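Local coordinates for protein beta-mannosidase (Trichoderma harzianum, PDB 4CVU) that probably hydrolyses terminal beta-linked mannose residues from the non-reducing ends of oligosaccharides, as a secreted fungal glycosidase of family GH2, at residues L79-I82 / N86-Y89; D113-V118 / R161-I166; A165-D170 / R188-K193; Q195-W200 / F206-P211. One frame throughout, in Å; residues are numbered along the deposited sequence.

Contact 1 of 4, residues L79-I82 / N86-Y89; sequences LRWI and NWTY. With NAG (2-acetamido-2-deoxy-beta-D-glucopyranose), chain C.
The indole N-H of Trp-87 reaches the backbone carbonyl of Ile-82, with NE1 3.1 Å from O. The bond is nearly straight (N-H...O 166°), and the oxygen lies practically in the indole plane, so it is met at the ring's edge. On the acceptor side the approach is less ideal, since NE1 is tilted 33° from the carbonyl plane. Beside this bond CG2 of Ile-82 packs against the pyrrole end of the same indole, 3.8 Å from NE1 of Trp-87. A second, looser apolar touch joins CZ3 of Trp-81 to CZ2 of Trp-87 at 4.2 Å; the two indoles meet obliquely and are not stacked.

Trp-81 gets there because its CG sits between the backbone N and the carbonyl carbon (chi1 59°), which lays the ring over its neighbour: CG1 of Ile-82 stands 3.5 Å above one face. The short helical turn is tied by Ile-82 N to Leu-79 O at 2.9 Å. Further out, Leu-61 of helix 57-63 touches both Ile-82 and Trp-87, and backbone bonds to Phe-156 hold Trp-87 in its sheet. Next to it, Asn-86 carries an N-linked N-acetylglucosamine, its ND2 bonded to C1 of the sugar.

A phenylalanine in place of Trp-87 would probably leave the Ile-82 carbonyl without this donor and open a gap beside Trp-81. The chemistry is thus one directional polar bond set among apolar contacts: the indole satisfies a main-chain oxygen at the helical turn while its carbon edge packs, joining that turn to strand 87-91 of the galactose-binding-like domain.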
# COMPACT_ATOMS: atom_id res chain seq x y z
N LEU A 79 -8.89 10.91 -8.05
CA LEU A 79 -8.94 10.69 -9.51
C LEU A 79 -10.05 11.45 -10.27
O LEU A 79 -10.23 11.24 -11.47
CB LEU A 79 -9.06 9.19 -9.81
CG LEU A 79 -7.89 8.35 -9.30
CD1 LEU A 79 -8.11 6.93 -9.74
CD2 LEU A 79 -6.54 8.83 -9.84
N ARG A 80 -10.75 12.35 -9.59
CA ARG A 80 -11.89 13.01 -10.20
C ARG A 80 -11.51 13.93 -11.38
O ARG A 80 -12.34 14.18 -12.26
CB ARG A 80 -12.69 13.77 -9.15
CG ARG A 80 -13.53 12.86 -8.30
CD ARG A 80 -14.34 13.65 -7.29
NE ARG A 80 -15.29 12.79 -6.57
CZ ARG A 80 -15.87 13.14 -5.42
NH1 ARG A 80 -15.62 14.35 -4.91
NH2 ARG A 80 -16.71 12.31 -4.78
N TRP A 81 -10.26 14.36 -11.46
CA TRP A 81 -9.79 15.08 -12.63
C TRP A 81 -9.96 14.31 -13.93
O TRP A 81 -9.88 14.89 -15.02
CB TRP A 81 -8.32 15.46 -12.49
CG TRP A 81 -7.35 14.32 -12.29
CD1 TRP A 81 -7.00 13.74 -11.11
CD2 TRP A 81 -6.55 13.70 -13.29
NE1 TRP A 81 -6.04 12.76 -11.32
CE2 TRP A 81 -5.78 12.71 -12.66
CE3 TRP A 81 -6.46 13.84 -14.66
CZ2 TRP A 81 -4.89 11.89 -13.37
CZ3 TRP A 81 -5.58 13.03 -15.37
CH2 TRP A 81 -4.81 12.08 -14.73
N ILE A 82 -10.14 12.99 -13.84
CA ILE A 82 -10.30 12.17 -15.02
C ILE A 82 -11.73 12.26 -15.51
O ILE A 82 -11.96 12.61 -16.67
CB ILE A 82 -9.89 10.70 -14.74
CG1 ILE A 82 -8.36 10.63 -14.56
CG2 ILE A 82 -10.31 9.80 -15.88
CD1 ILE A 82 -7.85 9.32 -13.96
N ASN A 86 -12.71 15.40 -21.19
CA ASN A 86 -12.77 14.52 -22.37
C ASN A 86 -11.56 13.64 -22.59
O ASN A 86 -10.46 14.03 -22.32
CB ASN A 86 -12.98 15.30 -23.67
CG ASN A 86 -14.38 15.88 -23.83
OD1 ASN A 86 -14.97 16.33 -22.89
ND2 ASN A 86 -14.88 15.88 -25.04
N TRP A 87 -11.77 12.45 -23.10
CA TRP A 87 -10.69 11.56 -23.51
C TRP A 87 -10.95 11.10 -24.93
O TRP A 87 -12.02 10.66 -25.25
CB TRP A 87 -10.58 10.34 -22.56
CG TRP A 87 -10.19 10.80 -21.22
CD1 TRP A 87 -11.03 11.23 -20.23
CD2 TRP A 87 -8.86 11.02 -20.75
NE1 TRP A 87 -10.31 11.67 -19.16
CE2 TRP A 87 -8.97 11.56 -19.45
CE3 TRP A 87 -7.59 10.80 -21.30
CZ2 TRP A 87 -7.84 11.88 -18.67
CZ3 TRP A 87 -6.47 11.09 -20.53
CH2 TRP A 87 -6.61 11.63 -19.22
N THR A 88 -9.93 11.16 -25.77
CA THR A 88 -10.11 10.79 -27.15
C THR A 88 -9.25 9.59 -27.48
O THR A 88 -8.01 9.60 -27.22
CB THR A 88 -9.80 11.99 -28.09
OG1 THR A 88 -10.77 13.03 -27.86
CG2 THR A 88 -9.82 11.57 -29.54
N TYR A 89 -9.90 8.57 -28.04
CA TYR A 89 -9.25 7.36 -28.57
C TYR A 89 -8.99 7.55 -30.07
O TYR A 89 -9.94 7.70 -30.85
CB TYR A 89 -10.14 6.13 -28.32
CG TYR A 89 -10.01 5.57 -26.90
CD1 TYR A 89 -10.52 6.26 -25.81
CD2 TYR A 89 -9.37 4.36 -26.68
CE1 TYR A 89 -10.38 5.76 -24.53
CE2 TYR A 89 -9.25 3.84 -25.41
CZ TYR A 89 -9.74 4.53 -24.33
OH TYR A 89 -9.57 4.00 -23.04
C1 NAG C . -16.15 16.39 -25.38
C2 NAG C . -15.94 17.39 -26.55
C3 NAG C . -17.28 17.86 -27.09
C4 NAG C . -18.23 16.70 -27.38
C5 NAG C . -18.27 15.69 -26.20
C6 NAG C . -19.07 14.42 -26.55
C7 NAG C . -13.87 18.65 -26.44
C8 NAG C . -13.12 19.86 -25.96
N2 NAG C . -15.16 18.54 -26.12
O3 NAG C . -17.04 18.62 -28.27
O4 NAG C . -19.53 17.24 -27.58
O5 NAG C . -16.96 15.31 -25.81
O6 NAG C . -18.39 13.59 -27.48
O7 NAG C . -13.29 17.81 -27.09

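Contact 2 of 4, residues D113-V118 / R161-I166. With NAG (2-acetamido-2-deoxy-beta-D-glucopyranose), chain C; NAG (2-acetamido-2-deoxy-beta-D-glucopyranose), chain B; MAN (alpha-D-mannopyranose), chain D.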
# COMPACT_ATOMS: atom_id res chain seq x y z
N ASP A 113 -18.95 4.13 -24.30
CA ASP A 113 -19.33 4.58 -22.97
C ASP A 113 -18.83 5.98 -22.78
O ASP A 113 -17.60 6.17 -22.70
CB ASP A 113 -18.68 3.64 -21.93
CG ASP A 113 -19.08 3.96 -20.51
OD1 ASP A 113 -20.02 4.74 -20.24
OD2 ASP A 113 -18.46 3.35 -19.61
N THR A 114 -19.70 7.01 -22.78
CA THR A 114 -21.07 6.99 -23.30
C THR A 114 -21.26 8.07 -24.43
O THR A 114 -21.33 7.72 -25.61
CB THR A 114 -22.10 7.21 -22.15
OG1 THR A 114 -22.14 6.04 -21.33
CG2 THR A 114 -23.50 7.46 -22.67
N TYR A 115 -21.33 9.36 -24.06
CA TYR A 115 -21.41 10.46 -25.03
C TYR A 115 -20.08 10.52 -25.77
O TYR A 115 -19.02 10.66 -25.15
CB TYR A 115 -21.65 11.80 -24.37
CG TYR A 115 -22.93 11.97 -23.56
CD1 TYR A 115 -24.15 12.15 -24.18
CD2 TYR A 115 -22.88 12.00 -22.18
CE1 TYR A 115 -25.33 12.32 -23.42
CE2 TYR A 115 -24.02 12.20 -21.42
CZ TYR A 115 -25.25 12.34 -22.02
OH TYR A 115 -26.39 12.51 -21.22
N ALA A 116 -20.13 10.40 -27.09
CA ALA A 116 -18.92 10.35 -27.92
C ALA A 116 -19.15 11.10 -29.26
O ALA A 116 -20.28 11.34 -29.69
CB ALA A 116 -18.53 8.92 -28.18
N THR A 117 -18.06 11.47 -29.88
CA THR A 117 -18.10 12.06 -31.21
C THR A 117 -17.18 11.20 -32.07
O THR A 117 -15.98 11.17 -31.85
CB THR A 117 -17.63 13.53 -31.17
OG1 THR A 117 -18.48 14.28 -30.30
CG2 THR A 117 -17.66 14.16 -32.57
N VAL A 118 -17.76 10.47 -33.01
CA VAL A 118 -17.00 9.56 -33.86
C VAL A 118 -16.60 10.29 -35.14
O VAL A 118 -17.46 10.92 -35.78
CB VAL A 118 -17.83 8.31 -34.21
CG1 VAL A 118 -16.99 7.31 -35.00
CG2 VAL A 118 -18.39 7.65 -32.95
N ARG A 161 -20.17 16.79 -16.66
CA ARG A 161 -20.28 18.11 -17.29
C ARG A 161 -21.47 18.16 -18.24
O ARG A 161 -22.24 19.11 -18.20
CB ARG A 161 -19.01 18.47 -18.05
CG ARG A 161 -19.09 19.83 -18.75
CD ARG A 161 -17.71 20.40 -19.01
NE ARG A 161 -17.01 19.61 -20.00
CZ ARG A 161 -15.69 19.48 -20.09
NH1 ARG A 161 -14.88 20.06 -19.24
NH2 ARG A 161 -15.19 18.72 -21.03
N ILE A 162 -21.62 17.13 -19.05
CA ILE A 162 -22.71 17.07 -20.00
C ILE A 162 -24.07 16.97 -19.27
O ILE A 162 -25.00 17.70 -19.60
CB ILE A 162 -22.51 15.94 -21.02
CG1 ILE A 162 -21.28 16.21 -21.91
CG2 ILE A 162 -23.69 15.80 -21.95
CD1 ILE A 162 -20.90 15.03 -22.79
N ILE A 163 -24.21 16.08 -18.28
CA ILE A 163 -25.48 15.98 -17.52
C ILE A 163 -25.76 17.21 -16.63
O ILE A 163 -26.94 17.56 -16.38
CB ILE A 163 -25.62 14.69 -16.66
CG1 ILE A 163 -24.52 14.63 -15.57
CG2 ILE A 163 -25.61 13.48 -17.57
CD1 ILE A 163 -24.30 13.28 -14.93
N ASN A 164 -24.70 17.87 -16.15
CA ASN A 164 -24.88 19.14 -15.48
C ASN A 164 -25.44 20.20 -16.45
O ASN A 164 -26.34 20.93 -16.08
CB ASN A 164 -23.60 19.63 -14.79
CG ASN A 164 -23.22 18.74 -13.61
OD1 ASN A 164 -23.98 17.88 -13.19
ND2 ASN A 164 -22.04 18.94 -13.09
N ALA A 165 -24.92 20.22 -17.67
CA ALA A 165 -25.37 21.18 -18.70
C ALA A 165 -26.82 20.91 -19.11
O ALA A 165 -27.60 21.85 -19.25
CB ALA A 165 -24.43 21.15 -19.90
N ILE A 166 -27.17 19.63 -19.26
CA ILE A 166 -28.55 19.23 -19.55
C ILE A 166 -29.48 19.72 -18.44
O ILE A 166 -30.54 20.34 -18.71
CB ILE A 166 -28.71 17.70 -19.70
CG1 ILE A 166 -28.11 17.24 -21.02
CG2 ILE A 166 -30.18 17.30 -19.61
CD1 ILE A 166 -27.99 15.73 -21.18
C1 NAG C . -16.15 16.39 -25.38
C2 NAG C . -15.94 17.39 -26.55
C3 NAG C . -17.28 17.86 -27.09
C4 NAG C . -18.23 16.70 -27.38
C5 NAG C . -18.27 15.69 -26.20
C6 NAG C . -19.07 14.42 -26.55
C7 NAG C . -13.87 18.65 -26.44
C8 NAG C . -13.12 19.86 -25.96
N2 NAG C . -15.16 18.54 -26.12
O3 NAG C . -17.04 18.62 -28.27
O4 NAG C . -19.53 17.24 -27.58
O5 NAG C . -16.96 15.31 -25.81
O6 NAG C . -18.39 13.59 -27.48
O7 NAG C . -13.29 17.81 -27.09
C1 NAG B . -20.05 16.88 -28.89
C2 NAG B . -21.57 17.03 -28.92
C3 NAG B . -22.14 16.69 -30.30
C4 NAG B . -21.38 17.41 -31.40
C5 NAG B . -19.87 17.18 -31.23
C6 NAG B . -19.06 17.91 -32.29
C7 NAG B . -22.69 16.49 -26.78
C8 NAG B . -22.62 17.89 -26.31
N2 NAG B . -22.19 16.16 -27.95
O3 NAG B . -23.52 16.98 -30.34
O4 NAG B . -21.82 16.86 -32.63
O5 NAG B . -19.47 17.65 -29.96
O6 NAG B . -19.25 19.27 -32.03
O7 NAG B . -23.20 15.63 -26.04
C1 MAN D . -29.77 16.73 -26.18
C2 MAN D . -30.45 15.97 -25.04
C3 MAN D . -29.56 14.80 -24.59
C4 MAN D . -29.17 13.93 -25.79
C5 MAN D . -28.51 14.80 -26.87
C6 MAN D . -28.14 14.03 -28.13
O2 MAN D . -31.70 15.46 -25.46
O3 MAN D . -30.25 14.05 -23.64
O4 MAN D . -28.31 12.90 -25.40
O5 MAN D . -29.39 15.85 -27.22
O6 MAN D . -27.28 14.79 -28.96
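One face of the Tyr-115 ring receives CG2 of Ile-162, a CH-pi contact with the methyl 3.8 Å from the ring centroid and only 14° off the normal. At the ring's edge, in its plane, lies O4 of a glycan mannose, 3.6 Å from CE1 of Tyr-115. CG2 of Ile-163 also comes to the edge, near the hydroxyl, while CD1 of Ile-166 approaches obliquely to 3.6 Å from OH of Tyr-115.

Both branches of Ile-162 are used. With CG1 beside the backbone N (chi1 -65°), the longer branch runs back along the tyrosine, and its CD1 ends 3.7 Å from CB of Tyr-115, so the two side chains slide past each other in opposite directions. Every touch between the segments is made by isoleucine carbons on the tyrosine side chain, and the polar work is done by sugar: OG1 of Thr-117 donates to O6 of the N-acetylglucosamine linked to Asn-86, at 2.9 Å. The glycan thus lies along the protein surface, touching both segments, with Asp-129 binding the mannose and Asn-155 the first sugar.

Tyr-115 stands just ahead of strand 116-120. Ile-162 and its neighbour Ile-163 stand on one turn of helix 159-168, and Ile-166 one turn further along. Val-191, in the loop that follows this helix, also touches the tyrosine. The contact joins the helix to the start of strand 116-120, an inner strand of the six-stranded antiparallel sheet, flanked by 152-156 and 123-126.

Contact 3 of 4, residues A165-D170 / R188-K193; sequences AINASD and RQWVRK. With NAG (2-acetamido-2-deoxy-beta-D-glucopyranose), chain J.
Ile-166 and Trp-190 meet obliquely, with the isoleucine methyl CG2 over one face of the indole. The methyl stands 3.5 Å above the plane and is displaced toward the rim. Its distance to the centroid of the five-membered ring is 3.9 Å, at 26° from the normal, a CH-pi contact; the closest single pair is CG2 of Ile-166 with CD2 of Trp-190 at 3.6 Å. CG2 takes this place because it lies anti to the backbone N (chi1 -73° for CG1), which leaves the other branch to its partners in the neighbouring contact.

The indole N-H works at the ring's edge. NE1 of Trp-190 donates to a water lying in the ring plane, 2.8 Å away, and the same water donates to OD1 of Asn-167, also at 2.8 Å. Direct approach is longer, 4.3 Å from NE1 of Trp-190 to OD1 of Asn-167, so the water is the link. Asn-167 is itself N-glycosylated: ND2 is bonded to C1 of an N-acetylglucosamine, whose O6 makes a weak hydrogen bond to the backbone O of Asn-167. Pro-455 touches Trp-190 from another loop.

A leucine in place of Trp-190 would probably leave the water without its indole N-H donor, breaking the water-borne link to OD1 of Asn-167, and strip Ile-166 of its flat packing surface. Two chemistries thus share one indole: its face packs the end of helix 159-168 against the 3-10 turn at 188-190, and its edge, through water, probably helps fix the rotation of a glycosylated amide.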
# COMPACT_ATOMS: atom_id res chain seq x y z
N ALA A 165 -24.92 20.22 -17.67
CA ALA A 165 -25.37 21.18 -18.70
C ALA A 165 -26.82 20.91 -19.11
O ALA A 165 -27.60 21.85 -19.25
CB ALA A 165 -24.43 21.15 -19.90
N ILE A 166 -27.17 19.63 -19.26
CA ILE A 166 -28.55 19.23 -19.55
C ILE A 166 -29.48 19.72 -18.44
O ILE A 166 -30.54 20.34 -18.71
CB ILE A 166 -28.71 17.70 -19.70
CG1 ILE A 166 -28.11 17.24 -21.02
CG2 ILE A 166 -30.18 17.30 -19.61
CD1 ILE A 166 -27.99 15.73 -21.18
N ASN A 167 -29.11 19.43 -17.19
CA ASN A 167 -29.97 19.77 -16.07
C ASN A 167 -30.17 21.31 -15.88
O ASN A 167 -31.22 21.76 -15.44
CB ASN A 167 -29.48 19.17 -14.78
CG ASN A 167 -30.26 19.68 -13.60
OD1 ASN A 167 -31.36 19.21 -13.32
ND2 ASN A 167 -29.70 20.68 -12.91
N ALA A 168 -29.12 22.07 -16.14
CA ALA A 168 -29.11 23.51 -15.86
C ALA A 168 -30.19 24.25 -16.66
O ALA A 168 -30.68 25.29 -16.24
CB ALA A 168 -27.74 24.09 -16.14
N SER A 169 -30.55 23.71 -17.83
CA SER A 169 -31.58 24.30 -18.68
C SER A 169 -32.93 24.27 -17.98
O SER A 169 -33.34 23.24 -17.46
CB SER A 169 -31.69 23.50 -19.98
OG SER A 169 -32.85 23.83 -20.72
N ASP A 170 -33.62 25.41 -17.99
CA ASP A 170 -34.97 25.53 -17.44
C ASP A 170 -36.02 24.91 -18.36
O ASP A 170 -37.19 24.85 -17.99
CB ASP A 170 -35.34 27.01 -17.19
CG ASP A 170 -34.54 27.64 -16.05
OD1 ASP A 170 -34.07 26.90 -15.14
OD2 ASP A 170 -34.36 28.89 -16.07
N ARG A 188 -27.71 11.96 -12.71
CA ARG A 188 -27.53 10.71 -13.44
C ARG A 188 -28.77 10.26 -14.22
O ARG A 188 -28.68 9.49 -15.14
CB ARG A 188 -27.06 9.60 -12.50
CG ARG A 188 -28.11 9.03 -11.59
CD ARG A 188 -27.57 8.13 -10.46
NE ARG A 188 -28.52 7.96 -9.35
CZ ARG A 188 -29.45 7.02 -9.33
NH1 ARG A 188 -29.57 6.24 -10.33
NH2 ARG A 188 -30.29 6.86 -8.31
N GLN A 189 -29.94 10.75 -13.83
CA GLN A 189 -31.17 10.34 -14.49
C GLN A 189 -31.18 10.75 -15.98
O GLN A 189 -31.95 10.19 -16.78
CB GLN A 189 -32.39 10.92 -13.75
CG GLN A 189 -32.63 12.43 -13.89
CD GLN A 189 -31.91 13.26 -12.85
OE1 GLN A 189 -30.86 12.87 -12.32
NE2 GLN A 189 -32.45 14.48 -12.60
N TRP A 190 -30.34 11.72 -16.35
CA TRP A 190 -30.32 12.28 -17.71
C TRP A 190 -29.45 11.50 -18.68
O TRP A 190 -29.46 11.79 -19.87
CB TRP A 190 -29.87 13.78 -17.69
CG TRP A 190 -30.96 14.63 -17.22
CD1 TRP A 190 -31.07 15.25 -16.01
CD2 TRP A 190 -32.18 14.88 -17.90
NE1 TRP A 190 -32.27 15.90 -15.91
CE2 TRP A 190 -32.98 15.68 -17.06
CE3 TRP A 190 -32.67 14.54 -19.18
CZ2 TRP A 190 -34.24 16.14 -17.44
CZ3 TRP A 190 -33.93 15.00 -19.56
CH2 TRP A 190 -34.70 15.79 -18.69
N VAL A 191 -28.71 10.51 -18.20
CA VAL A 191 -27.77 9.80 -19.09
C VAL A 191 -27.99 8.29 -19.08
O VAL A 191 -28.08 7.68 -18.04
CB VAL A 191 -26.31 10.15 -18.80
CG1 VAL A 191 -25.95 9.92 -17.33
CG2 VAL A 191 -25.38 9.36 -19.70
N ARG A 192 -28.06 7.70 -20.27
CA ARG A 192 -28.12 6.26 -20.40
C ARG A 192 -26.71 5.66 -20.27
O ARG A 192 -26.06 5.31 -21.26
CB ARG A 192 -28.77 5.89 -21.74
CG ARG A 192 -30.16 6.44 -21.91
CD ARG A 192 -31.05 6.12 -20.75
NE ARG A 192 -30.93 4.70 -20.40
CZ ARG A 192 -31.02 4.19 -19.17
NH1 ARG A 192 -31.23 4.95 -18.11
NH2 ARG A 192 -30.91 2.87 -19.00
N LYS A 193 -26.29 5.57 -19.00
CA LYS A 193 -24.98 5.07 -18.57
C LYS A 193 -25.25 4.36 -17.26
O LYS A 193 -26.22 4.67 -16.51
CB LYS A 193 -23.96 6.24 -18.39
CG LYS A 193 -22.54 5.84 -17.92
CD LYS A 193 -21.52 6.96 -18.13
CE LYS A 193 -20.13 6.70 -17.53
NZ LYS A 193 -19.74 5.27 -17.53
C1 NAG J . -30.38 21.37 -11.83
C2 NAG J . -29.56 21.77 -10.62
C3 NAG J . -30.28 22.69 -9.65
C4 NAG J . -30.99 23.85 -10.35
C5 NAG J . -31.72 23.38 -11.60
C6 NAG J . -32.28 24.58 -12.39
C7 NAG J . -27.87 20.23 -9.84
C8 NAG J . -27.62 19.00 -9.02
N2 NAG J . -29.15 20.59 -9.89
O3 NAG J . -29.29 23.18 -8.77
O4 NAG J . -31.95 24.37 -9.45
O5 NAG J . -30.87 22.58 -12.43
O6 NAG J . -31.74 24.65 -13.70
O7 NAG J . -26.93 20.82 -10.40
O HOH W 1 -33.48 17.37 -13.81

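Contact 4 of 4, residues Q195-W200 / F206-P211; sequences QNDFGW and FSPVGP
The backbone carbonyl of Asp-197 accepts the amide N-H of Ser-207 at 3.0 Å from O to N, where the two segments come closest, with 4.9 Å between the CA atoms of these residues. The N-H...O angle is 148°, so the bond is moderately bent. Phe-206 N is also near this oxygen, but its angle is poor for bonding. This is the tight part of the contact: one main-chain bond, from a residue with positive backbone angles (Ser-207, phi 37°).

Around it the side chains meet more loosely. CE1 of Phe-198 lies 3.9 Å from OG of Ser-207, an oblique approach. OG reaches this position by lying anti to the backbone N (chi1 177°). The Asp-197 carboxylate crosses the Pro-208 ring at about a right angle, with OD2 4.1 Å from CD of Pro-208. Its strong partner lies outside the two segments: OD2 forms a salt bridge with Lys-193, whose NZ also binds the Pro-208 carbonyl and Asp-113. The ammonium thus draws both segments together from a third position, and its positive charge probably offsets the buried carboxylates. The loose side here is not a solvent side, since all five touching residues are buried; Val-159 and Ile-163 of helix 159-168 close over Phe-198.

The arrangement is a 3-10 turn at 195-197 joined to the irregular segment 206-211 by a backbone bond and a shared lysine, within the long connection between helix 159-168 and strand 215-221 of the galactose-binding-like domain.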
# COMPACT_ATOMS: atom_id res chain seq x y z
N GLN A 195 -25.68 3.34 -13.91
CA GLN A 195 -25.92 4.29 -12.90
C GLN A 195 -24.93 4.28 -11.75
O GLN A 195 -24.66 5.32 -11.22
CB GLN A 195 -27.38 4.20 -12.42
CG GLN A 195 -28.37 4.39 -13.52
CD GLN A 195 -28.69 5.82 -13.90
OE1 GLN A 195 -29.59 6.46 -13.34
NE2 GLN A 195 -27.98 6.34 -14.91
N ASN A 196 -24.41 3.13 -11.36
CA ASN A 196 -23.48 3.04 -10.30
C ASN A 196 -22.14 3.66 -10.59
O ASN A 196 -21.38 3.86 -9.71
CB ASN A 196 -23.33 1.65 -9.73
CG ASN A 196 -22.70 0.70 -10.68
OD1 ASN A 196 -23.34 0.13 -11.52
ND2 ASN A 196 -21.39 0.58 -10.56
N ASP A 197 -21.92 4.03 -11.83
CA ASP A 197 -20.68 4.71 -12.25
C ASP A 197 -20.52 6.10 -11.63
O ASP A 197 -19.44 6.65 -11.62
CB ASP A 197 -20.68 4.82 -13.75
CG ASP A 197 -20.45 3.54 -14.44
OD1 ASP A 197 -20.40 2.49 -13.79
OD2 ASP A 197 -20.28 3.59 -15.67
N PHE A 198 -21.63 6.66 -11.12
CA PHE A 198 -21.62 7.92 -10.40
C PHE A 198 -21.66 7.74 -8.88
O PHE A 198 -21.96 8.71 -8.14
CB PHE A 198 -22.80 8.78 -10.86
CG PHE A 198 -22.89 8.91 -12.35
CD1 PHE A 198 -22.01 9.74 -13.04
CD2 PHE A 198 -23.77 8.12 -13.08
CE1 PHE A 198 -22.07 9.81 -14.41
CE2 PHE A 198 -23.81 8.17 -14.45
CZ PHE A 198 -22.96 9.04 -15.12
N GLY A 199 -21.37 6.50 -8.43
CA GLY A 199 -21.27 6.15 -7.06
C GLY A 199 -22.46 5.35 -6.59
O GLY A 199 -23.55 5.52 -7.09
N TRP A 200 -22.25 4.44 -5.64
CA TRP A 200 -23.39 3.81 -4.93
C TRP A 200 -22.95 3.60 -3.48
O TRP A 200 -21.78 3.90 -3.11
CB TRP A 200 -23.85 2.50 -5.63
CG TRP A 200 -25.40 2.23 -5.61
CD1 TRP A 200 -26.07 1.46 -4.72
CD2 TRP A 200 -26.39 2.73 -6.53
NE1 TRP A 200 -27.43 1.46 -5.00
CE2 TRP A 200 -27.65 2.24 -6.10
CE3 TRP A 200 -26.34 3.57 -7.64
CZ2 TRP A 200 -28.84 2.54 -6.75
CZ3 TRP A 200 -27.54 3.86 -8.32
CH2 TRP A 200 -28.78 3.33 -7.86
N PHE A 206 -16.23 6.49 -10.44
CA PHE A 206 -15.15 6.81 -11.38
C PHE A 206 -15.58 7.41 -12.71
O PHE A 206 -14.75 7.95 -13.45
CB PHE A 206 -14.24 5.59 -11.58
CG PHE A 206 -13.41 5.25 -10.37
CD1 PHE A 206 -12.56 6.20 -9.82
CD2 PHE A 206 -13.51 4.01 -9.76
CE1 PHE A 206 -11.83 5.92 -8.69
CE2 PHE A 206 -12.77 3.73 -8.62
CZ PHE A 206 -11.92 4.70 -8.11
N SER A 207 -16.88 7.27 -13.04
CA SER A 207 -17.45 7.69 -14.31
C SER A 207 -16.49 7.47 -15.49
O SER A 207 -16.15 8.42 -16.22
CB SER A 207 -17.82 9.17 -14.27
OG SER A 207 -18.31 9.57 -15.53
N PRO A 208 -16.13 6.20 -15.75
CA PRO A 208 -15.19 5.87 -16.82
C PRO A 208 -15.82 6.02 -18.20
O PRO A 208 -17.08 6.05 -18.33
CB PRO A 208 -14.84 4.42 -16.52
CG PRO A 208 -16.09 3.88 -15.89
CD PRO A 208 -16.51 5.01 -14.99
N VAL A 209 -14.97 6.20 -19.20
CA VAL A 209 -15.41 6.38 -20.59
C VAL A 209 -14.44 5.66 -21.49
O VAL A 209 -13.26 5.51 -21.15
CB VAL A 209 -15.51 7.85 -21.05
CG1 VAL A 209 -16.56 8.59 -20.22
CG2 VAL A 209 -14.17 8.56 -20.96
N GLY A 210 -14.96 5.22 -22.63
CA GLY A 210 -14.14 4.54 -23.63
C GLY A 210 -14.92 3.52 -24.44
O GLY A 210 -16.13 3.30 -24.19
N PRO A 211 -14.23 2.87 -25.39
CA PRO A 211 -14.82 1.81 -26.17
C PRO A 211 -14.91 0.58 -25.28
O PRO A 211 -14.00 -0.25 -25.24
CB PRO A 211 -13.82 1.64 -27.32
CG PRO A 211 -12.51 1.98 -26.74
CD PRO A 211 -12.80 3.04 -25.71

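All four contacts are buried and lie within the galactose-binding-like range, yet their surroundings differ. Contacts 2 and 3 share helix 159-168 and residues Ala-165 and Ile-166, and both combine methyl-on-ring packing with attached glycan at the surface. Contact 1 has the first sugar in common with contact 2, but its central feature is a direct indole-to-carbonyl bond. Contact 4 is nearest the chain centre, about 18 Å from it centre to centre against 28 or 29 Å for the others, and relies on main chain and charge. Lys-193 of contact 3 ties contacts 2 and 4 through Asp-113 and Asp-197, while Tyr-89 of contact 1 packs on Pro-211 of contact 4.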